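Local coordinates for protein methylglyoxal reductase (NADPH-dependent) (Candida albicans SC5314, PDB 6KWS) that probably reduces methylglyoxal using NADPH, as a Rossmann-fold oxidoreductase of the dihydroflavonol-4-reductase subfamily, at residues V77-A82 with I249-E254; K173-F178 with F187-I192. The protein carries 1 engineered substitution. All coordinates share one frame; numbering follows the deposited sequence.

Contact 1 of 2, residues V77-A82 with I249-E254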
ATOM      1  N   VAL A  77       1.747 -11.895 -15.475  1.00 46.48           N
ATOM      2  CA  VAL A  77       1.858 -10.723 -14.619  1.00 42.88           C
ATOM      3  C   VAL A  77       2.267 -11.182 -13.233  1.00 42.61           C
ATOM      4  O   VAL A  77       1.743 -12.179 -12.724  1.00 43.56           O
ATOM      5  CB  VAL A  77       0.531  -9.942 -14.546  1.00 41.59           C
ATOM      6  CG1 VAL A  77       0.654  -8.821 -13.547  1.00 43.43           C
ATOM      7  CG2 VAL A  77       0.160  -9.386 -15.897  1.00 40.89           C
ATOM      8  N   PHE A  78       3.190 -10.453 -12.618  1.00 37.34           N
ATOM      9  CA  PHE A  78       3.543 -10.678 -11.222  1.00 41.23           C
ATOM     10  C   PHE A  78       3.287  -9.391 -10.439  1.00 42.21           C
ATOM     11  O   PHE A  78       4.033  -8.413 -10.579  1.00 42.22           O
ATOM     12  CB  PHE A  78       4.996 -11.125 -11.090  1.00 42.26           C
ATOM     13  CG  PHE A  78       5.383 -11.571  -9.690  1.00 45.32           C
ATOM     14  CD1 PHE A  78       5.605 -10.643  -8.681  1.00 39.74           C
ATOM     15  CD2 PHE A  78       5.569 -12.917  -9.402  1.00 40.97           C
ATOM     16  CE1 PHE A  78       5.975 -11.052  -7.414  1.00 38.28           C
ATOM     17  CE2 PHE A  78       5.952 -13.328  -8.137  1.00 41.87           C
ATOM     18  CZ  PHE A  78       6.155 -12.396  -7.143  1.00 41.92           C
ATOM     19  N   LEU A  79       2.243  -9.398  -9.605  1.00 39.31           N
ATOM     20  CA  LEU A  79       1.936  -8.296  -8.697  1.00 38.69           C
ATOM     21  C   LEU A  79       2.587  -8.574  -7.348  1.00 39.93           C
ATOM     22  O   LEU A  79       2.167  -9.482  -6.626  1.00 44.52           O
ATOM     23  CB  LEU A  79       0.432  -8.133  -8.529  1.00 38.14           C
ATOM     24  CG  LEU A  79      -0.374  -7.907  -9.796  1.00 37.05           C
ATOM     25  CD1 LEU A  79      -1.827  -7.730  -9.438  1.00 31.81           C
ATOM     26  CD2 LEU A  79       0.139  -6.699 -10.497  1.00 39.34           C
ATOM     27  N   HIS A  80       3.587  -7.787  -6.991  1.00 37.73           N
ATOM     28  CA  HIS A  80       4.343  -8.009  -5.763  1.00 39.35           C
ATOM     29  C   HIS A  80       3.781  -7.075  -4.692  1.00 39.99           C
ATOM     30  O   HIS A  80       4.008  -5.863  -4.721  1.00 42.28           O
ATOM     31  CB  HIS A  80       5.827  -7.775  -6.026  1.00 38.03           C
ATOM     32  CG  HIS A  80       6.709  -8.032  -4.850  1.00 38.77           C
ATOM     33  ND1 HIS A  80       6.485  -9.058  -3.959  1.00 41.88           N
ATOM     34  CD2 HIS A  80       7.825  -7.395  -4.420  1.00 41.15           C
ATOM     35  CE1 HIS A  80       7.422  -9.040  -3.026  1.00 44.43           C
ATOM     36  NE2 HIS A  80       8.249  -8.040  -3.284  1.00 43.99           N
ATOM     37  N   LEU A  81       3.020  -7.624  -3.758  1.00 39.80           N
ATOM     38  CA  LEU A  81       2.462  -6.808  -2.695  1.00 38.98           C
ATOM     39  C   LEU A  81       2.949  -7.196  -1.310  1.00 41.92           C
ATOM     40  O   LEU A  81       2.701  -6.441  -0.362  1.00 45.98           O
ATOM     41  CB  LEU A  81       0.929  -6.869  -2.718  1.00 39.15           C
ATOM     42  CG  LEU A  81       0.245  -6.739  -4.079  1.00 44.92           C
ATOM     43  CD1 LEU A  81      -1.199  -6.423  -3.892  1.00 45.26           C
ATOM     44  CD2 LEU A  81       0.864  -5.665  -4.916  1.00 47.31           C
ATOM     45  N   ALA A  82       3.665  -8.314  -1.171  1.00 44.78           N
ATOM     46  CA  ALA A  82       4.029  -8.851   0.137  1.00 50.93           C
ATOM     47  C   ALA A  82       5.010  -7.944   0.892  1.00 60.00           C
ATOM     48  O   ALA A  82       5.873  -7.281   0.300  1.00 54.68           O
ATOM     49  CB  ALA A  82       4.626 -10.251  -0.025  1.00 46.62           C
ATOM     50  N   ILE A 249      -4.773  -1.391 -13.144  1.00 44.07           N
ATOM     51  CA  ILE A 249      -4.562  -0.531 -14.304  1.00 46.83           C
ATOM     52  C   ILE A 249      -3.082  -0.494 -14.663  1.00 47.24           C
ATOM     53  O   ILE A 249      -2.726  -0.313 -15.831  1.00 46.61           O
ATOM     54  CB  ILE A 249      -5.124   0.891 -14.059  1.00 46.41           C
ATOM     55  CG1 ILE A 249      -6.588   0.852 -13.596  1.00 41.33           C
ATOM     56  CG2 ILE A 249      -4.998   1.746 -15.311  1.00 48.66           C
ATOM     57  CD1 ILE A 249      -7.532   0.302 -14.625  1.00 49.96           C
ATOM     58  N   ALA A 250      -2.206  -0.747 -13.688  1.00 45.57           N
ATOM     59  CA  ALA A 250      -0.776  -0.577 -13.909  1.00 46.79           C
ATOM     60  C   ALA A 250      -0.216  -1.577 -14.912  1.00 51.74           C
ATOM     61  O   ALA A 250       0.779  -1.272 -15.584  1.00 57.09           O
ATOM     62  CB  ALA A 250      -0.017  -0.687 -12.590  1.00 44.70           C
ATOM     63  N   PHE A 251      -0.802  -2.774 -15.023  1.00 46.75           N
ATOM     64  CA  PHE A 251      -0.350  -3.698 -16.056  1.00 47.20           C
ATOM     65  C   PHE A 251      -1.309  -3.823 -17.239  1.00 49.43           C
ATOM     66  O   PHE A 251      -0.903  -4.325 -18.288  1.00 50.25           O
ATOM     67  CB  PHE A 251      -0.065  -5.086 -15.460  1.00 43.56           C
ATOM     68  CG  PHE A 251      -1.294  -5.855 -15.057  1.00 45.69           C
ATOM     69  CD1 PHE A 251      -2.062  -6.533 -16.003  1.00 48.86           C
ATOM     70  CD2 PHE A 251      -1.661  -5.939 -13.729  1.00 43.48           C
ATOM     71  CE1 PHE A 251      -3.194  -7.249 -15.636  1.00 46.86           C
ATOM     72  CE2 PHE A 251      -2.786  -6.649 -13.354  1.00 45.77           C
ATOM     73  CZ  PHE A 251      -3.553  -7.311 -14.312  1.00 46.38           C
ATOM     74  N   GLU A 252      -2.557  -3.380 -17.110  1.00 49.76           N
ATOM     75  CA  GLU A 252      -3.488  -3.462 -18.231  1.00 48.83           C
ATOM     76  C   GLU A 252      -3.295  -2.318 -19.216  1.00 55.66           C
ATOM     77  O   GLU A 252      -3.509  -2.491 -20.420  1.00 62.10           O
ATOM     78  CB  GLU A 252      -4.930  -3.449 -17.728  1.00 52.01           C
ATOM     79  CG  GLU A 252      -5.394  -4.695 -16.994  1.00 50.24           C
ATOM     80  CD  GLU A 252      -6.900  -4.645 -16.708  1.00 60.11           C
ATOM     81  OE1 GLU A 252      -7.425  -3.535 -16.424  1.00 58.12           O
ATOM     82  OE2 GLU A 252      -7.562  -5.712 -16.778  1.00 63.53           O
ATOM     83  N   ASN A 253      -2.926  -1.147 -18.718  1.00 59.08           N
ATOM     84  CA  ASN A 253      -2.582  -0.013 -19.559  1.00 58.99           C
ATOM     85  C   ASN A 253      -1.105  -0.089 -19.933  1.00 62.04           C
ATOM     86  O   ASN A 253      -0.236  -0.235 -19.066  1.00 61.10           O
ATOM     87  CB  ASN A 253      -2.899   1.289 -18.827  1.00 53.37           C
ATOM     88  CG  ASN A 253      -2.503   2.507 -19.605  1.00 58.38           C
ATOM     89  OD1 ASN A 253      -1.991   2.412 -20.723  1.00 63.84           O
ATOM     90  ND2 ASN A 253      -2.752   3.677 -19.026  1.00 56.53           N
ATOM     91  N   GLU A 254      -0.827   0.019 -21.231  1.00 67.60           N
ATOM     92  CA  GLU A 254       0.550  -0.097 -21.695  1.00 65.89           C
ATOM     93  C   GLU A 254       1.379   1.123 -21.298  1.00 64.19           C
ATOM     94  O   GLU A 254       2.573   0.996 -21.020  1.00 61.95           O
ATOM     95  CB  GLU A 254       0.587  -0.314 -23.213  1.00 68.97           C
ATOM     96  CG  GLU A 254      -0.387  -1.388 -23.766  1.00 76.01           C
ATOM     97  CD  GLU A 254      -1.872  -0.921 -23.838  1.00 86.77           C
ATOM     98  OE1 GLU A 254      -2.761  -1.648 -23.330  1.00 84.36           O
ATOM     99  OE2 GLU A 254      -2.153   0.177 -24.386  1.00 79.38           O
TER

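Contact 2 of 2, residues K173-F178 with F187-I192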
ATOM      1  N   LYS A 173      14.604   1.817  -4.754  1.00 39.59           N
ATOM      2  CA  LYS A 173      15.856   2.098  -5.446  1.00 42.27           C
ATOM      3  C   LYS A 173      16.461   0.800  -5.959  1.00 43.92           C
ATOM      4  O   LYS A 173      16.980   0.739  -7.077  1.00 43.44           O
ATOM      5  CB  LYS A 173      16.817   2.830  -4.509  1.00 39.60           C
ATOM      6  CG  LYS A 173      17.889   3.646  -5.169  1.00 49.39           C
ATOM      7  CD  LYS A 173      19.202   2.940  -5.195  1.00 62.02           C
ATOM      8  CE  LYS A 173      20.305   3.819  -5.419  1.00 60.37           C
ATOM      9  NZ  LYS A 173      20.231   4.929  -4.574  1.00 56.12           N
ATOM     10  N   ALA A 174      16.314  -0.274  -5.184  1.00 41.51           N
ATOM     11  CA  ALA A 174      16.903  -1.548  -5.560  1.00 37.57           C
ATOM     12  C   ALA A 174      16.194  -2.162  -6.764  1.00 42.02           C
ATOM     13  O   ALA A 174      16.841  -2.774  -7.624  1.00 42.29           O
ATOM     14  CB  ALA A 174      16.871  -2.490  -4.362  1.00 38.25           C
ATOM     15  N   ALA A 175      14.866  -2.022  -6.840  1.00 38.03           N
ATOM     16  CA  ALA A 175      14.128  -2.567  -7.977  1.00 38.16           C
ATOM     17  C   ALA A 175      14.534  -1.900  -9.286  1.00 42.36           C
ATOM     18  O   ALA A 175      14.753  -2.583 -10.292  1.00 42.96           O
ATOM     19  CB  ALA A 175      12.625  -2.413  -7.760  1.00 40.60           C
ATOM     20  N   TRP A 176      14.613  -0.560  -9.306  1.00 42.74           N
ATOM     21  CA  TRP A 176      15.001   0.119 -10.538  1.00 41.54           C
ATOM     22  C   TRP A 176      16.448  -0.174 -10.882  1.00 45.85           C
ATOM     23  O   TRP A 176      16.786  -0.340 -12.064  1.00 47.01           O
ATOM     24  CB  TRP A 176      14.778   1.624 -10.434  1.00 41.46           C
ATOM     25  CG  TRP A 176      13.342   2.001 -10.339  1.00 40.46           C
ATOM     26  CD1 TRP A 176      12.719   2.562  -9.269  1.00 41.00           C
ATOM     27  CD2 TRP A 176      12.335   1.827 -11.344  1.00 38.73           C
ATOM     28  NE1 TRP A 176      11.397   2.766  -9.546  1.00 38.77           N
ATOM     29  CE2 TRP A 176      11.130   2.317 -10.812  1.00 38.07           C
ATOM     30  CE3 TRP A 176      12.336   1.308 -12.642  1.00 40.67           C
ATOM     31  CZ2 TRP A 176       9.931   2.303 -11.531  1.00 40.27           C
ATOM     32  CZ3 TRP A 176      11.147   1.299 -13.358  1.00 42.18           C
ATOM     33  CH2 TRP A 176       9.960   1.800 -12.800  1.00 42.16           C
ATOM     34  N   ASP A 177      17.317  -0.247  -9.867  1.00 43.03           N
ATOM     35  CA  ASP A 177      18.679  -0.709 -10.120  1.00 46.27           C
ATOM     36  C   ASP A 177      18.665  -2.055 -10.824  1.00 48.71           C
ATOM     37  O   ASP A 177      19.424  -2.271 -11.772  1.00 48.50           O
ATOM     38  CB  ASP A 177      19.496  -0.799  -8.827  1.00 39.43           C
ATOM     39  CG  ASP A 177      19.892   0.565  -8.286  1.00 52.93           C
ATOM     40  OD1 ASP A 177      20.516   0.613  -7.194  1.00 52.32           O
ATOM     41  OD2 ASP A 177      19.565   1.591  -8.943  1.00 59.09           O
ATOM     42  N   PHE A 178      17.783  -2.960 -10.408  1.00 47.40           N
ATOM     43  CA  PHE A 178      17.835  -4.301 -10.960  1.00 43.29           C
ATOM     44  C   PHE A 178      17.549  -4.282 -12.446  1.00 46.68           C
ATOM     45  O   PHE A 178      18.304  -4.853 -13.241  1.00 48.78           O
ATOM     46  CB  PHE A 178      16.859  -5.226 -10.246  1.00 42.99           C
ATOM     47  CG  PHE A 178      16.917  -6.645 -10.746  1.00 46.53           C
ATOM     48  CD1 PHE A 178      16.260  -7.021 -11.916  1.00 44.51           C
ATOM     49  CD2 PHE A 178      17.649  -7.599 -10.063  1.00 44.09           C
ATOM     50  CE1 PHE A 178      16.334  -8.319 -12.385  1.00 43.51           C
ATOM     51  CE2 PHE A 178      17.719  -8.904 -10.532  1.00 47.73           C
ATOM     52  CZ  PHE A 178      17.061  -9.261 -11.694  1.00 44.58           C
ATOM     53  N   PHE A 187      10.697  -8.336 -18.731  1.00 51.33           N
ATOM     54  CA  PHE A 187       9.474  -7.735 -18.224  1.00 47.36           C
ATOM     55  C   PHE A 187       9.658  -6.245 -18.000  1.00 42.57           C
ATOM     56  O   PHE A 187      10.762  -5.773 -17.721  1.00 41.70           O
ATOM     57  CB  PHE A 187       9.022  -8.386 -16.909  1.00 47.82           C
ATOM     58  CG  PHE A 187      10.088  -8.434 -15.847  1.00 43.63           C
ATOM     59  CD1 PHE A 187      10.288  -7.365 -14.985  1.00 44.49           C
ATOM     60  CD2 PHE A 187      10.879  -9.555 -15.699  1.00 41.27           C
ATOM     61  CE1 PHE A 187      11.271  -7.419 -14.001  1.00 43.46           C
ATOM     62  CE2 PHE A 187      11.855  -9.612 -14.719  1.00 43.44           C
ATOM     63  CZ  PHE A 187      12.049  -8.549 -13.868  1.00 40.87           C
ATOM     64  N   SER A 188       8.556  -5.513 -18.126  1.00 41.19           N
ATOM     65  CA  SER A 188       8.528  -4.146 -17.645  1.00 42.42           C
ATOM     66  C   SER A 188       8.293  -4.153 -16.140  1.00 45.03           C
ATOM     67  O   SER A 188       8.029  -5.195 -15.529  1.00 47.82           O
ATOM     68  CB  SER A 188       7.455  -3.344 -18.363  1.00 46.17           C
ATOM     69  OG  SER A 188       6.247  -4.077 -18.389  1.00 56.45           O
ATOM     70  N   LEU A 189       8.418  -2.981 -15.530  1.00 42.87           N
ATOM     71  CA  LEU A 189       8.170  -2.833 -14.103  1.00 41.38           C
ATOM     72  C   LEU A 189       7.443  -1.526 -13.846  1.00 41.64           C
ATOM     73  O   LEU A 189       7.839  -0.478 -14.358  1.00 42.80           O
ATOM     74  CB  LEU A 189       9.473  -2.873 -13.305  1.00 40.36           C
ATOM     75  CG  LEU A 189       9.313  -2.563 -11.821  1.00 42.38           C
ATOM     76  CD1 LEU A 189       9.209  -3.840 -11.054  1.00 46.66           C
ATOM     77  CD2 LEU A 189      10.485  -1.759 -11.326  1.00 39.91           C
ATOM     78  N   SER A 190       6.382  -1.594 -13.062  1.00 45.46           N
ATOM     79  CA  SER A 190       5.696  -0.403 -12.596  1.00 45.16           C
ATOM     80  C   SER A 190       5.678  -0.373 -11.075  1.00 41.71           C
ATOM     81  O   SER A 190       5.870  -1.387 -10.392  1.00 40.51           O
ATOM     82  CB  SER A 190       4.264  -0.329 -13.129  1.00 46.36           C
ATOM     83  OG  SER A 190       4.272  -0.202 -14.530  1.00 50.56           O
ATOM     84  N   THR A 191       5.399   0.806 -10.555  1.00 39.06           N
ATOM     85  CA  THR A 191       5.507   1.045  -9.132  1.00 37.18           C
ATOM     86  C   THR A 191       4.267   1.817  -8.699  1.00 37.64           C
ATOM     87  O   THR A 191       3.846   2.750  -9.391  1.00 37.46           O
ATOM     88  CB  THR A 191       6.817   1.798  -8.865  1.00 36.76           C
ATOM     89  OG1 THR A 191       7.835   0.866  -8.482  1.00 39.26           O
ATOM     90  CG2 THR A 191       6.669   2.770  -7.820  1.00 36.76           C
ATOM     91  N   ILE A 192       3.655   1.392  -7.595  1.00 33.94           N
ATOM     92  CA  ILE A 192       2.499   2.054  -6.996  1.00 30.98           C
ATOM     93  C   ILE A 192       2.947   2.665  -5.671  1.00 30.88           C
ATOM     94  O   ILE A 192       3.283   1.930  -4.735  1.00 34.06           O
ATOM     95  CB  ILE A 192       1.354   1.058  -6.777  1.00 34.01           C
ATOM     96  CG1 ILE A 192       1.038   0.325  -8.080  1.00 33.82           C
ATOM     97  CG2 ILE A 192       0.114   1.764  -6.254  1.00 33.00           C
ATOM     98  CD1 ILE A 192       0.335   1.209  -9.100  1.00 34.93           C
TER

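Contact 1 of 2, residues V77-A82 with I249-E254
One face of the Phe251 ring is taken by both methyl branches of Val77, while Leu79 comes to the CD2/CE2 side of the same ring at a slant. The CH-pi geometry bears out the first statement: Val77 CG1 stands 4.0 Å from the centroid of the Phe251 ring, 22° off its normal, and is displaced toward the rim. Val77 CG2 lies over the same face, on the CD1 side, 3.6 Å from Phe251 CD1. Leu79 brings CD2 to 3.8 Å from Phe251 CD2, with its CD1 more loosely near CE2. The CB of Phe251 points to the strand, and chi1 of 72° sets CG between the backbone N and the carbonyl carbon, presenting the ring face to Val77. The contact is wholly apolar and buried, and small, at 141 Å². It joins the last helical turn of 240-252 to strand 75-80 of the Rossmann sheet, just before Leu81, an NADPH-binding residue. That strand lies between strands 3-7 and 120-124; Leu79 also touches Val17 and Leu21 of helix 12-23, Ala250 packs on Val122, and on the other side of the sheet Phe78 meets Val107 and Ile111 of helix 92-114.

Contact 2 of 2, residues K173-F178 with F187-I192
Trp176 and Leu189 form the close part of a helix-on-sheet packing in the Rossmann fold, where helix 160-181 covers strand 188-194, the next strand along the chain. The short segments run nearly antiparallel, at 164°, with their axes 10.0 Å apart, as expected when a helix leads back into a parallel sheet. The evidence for tight packing is centred on one methyl: Leu189 CD2 sits over the six-membered ring of Trp176, 3.7 Å from its centroid and only 10° off the normal, a CH-pi contact. Leu189 CG is anti to the backbone N (chi1 173°), and the side chain rises from the sheet toward the helix. The same methyl also reaches Ala175 CB, 4.2 Å away, at roughly a right angle to its approach to the indole.

Packing is looser to either side along the strand. Toward Ile192, Thr191 OG1 approaches the indole obliquely, 4.0 Å from Trp176 CZ2; toward Phe187, Phe178 and Phe187 come only to the margin of the interface, and Phe178 also touches Leu108 and Phe187 Ile111, both of helix 92-114. The solvent side of the helix carries Lys173 and Asp177, both exposed and turned from the strand. Trp176 itself is partly exposed, and its NE1 is hydrogen-bonded to Glu172 OE1 within the helix. At the far end of the indole, Trp176 CH2 lies 3.5 Å from the backbone Leu189 O.

From the N terminus, the chain first reaches strand 75-80, beside strand 3-7; contact 1 closes when helix 240-252 packs on it, with 166 residues between the segments. Inside that loop lies contact 2, a short closure in which only eight residues separate segments 173-178 and 187-192. The two are nested, not crossed. Both reach the same sheet, with strand 120-124 lying between strands 75-80 and 188-194, and their centres are 12 Å apart. They meet directly where Ala250 CB packs 4.0 Å from Ile192 CD1. Together they pack helices 240-252 and 160-181 on opposite faces of the sheet.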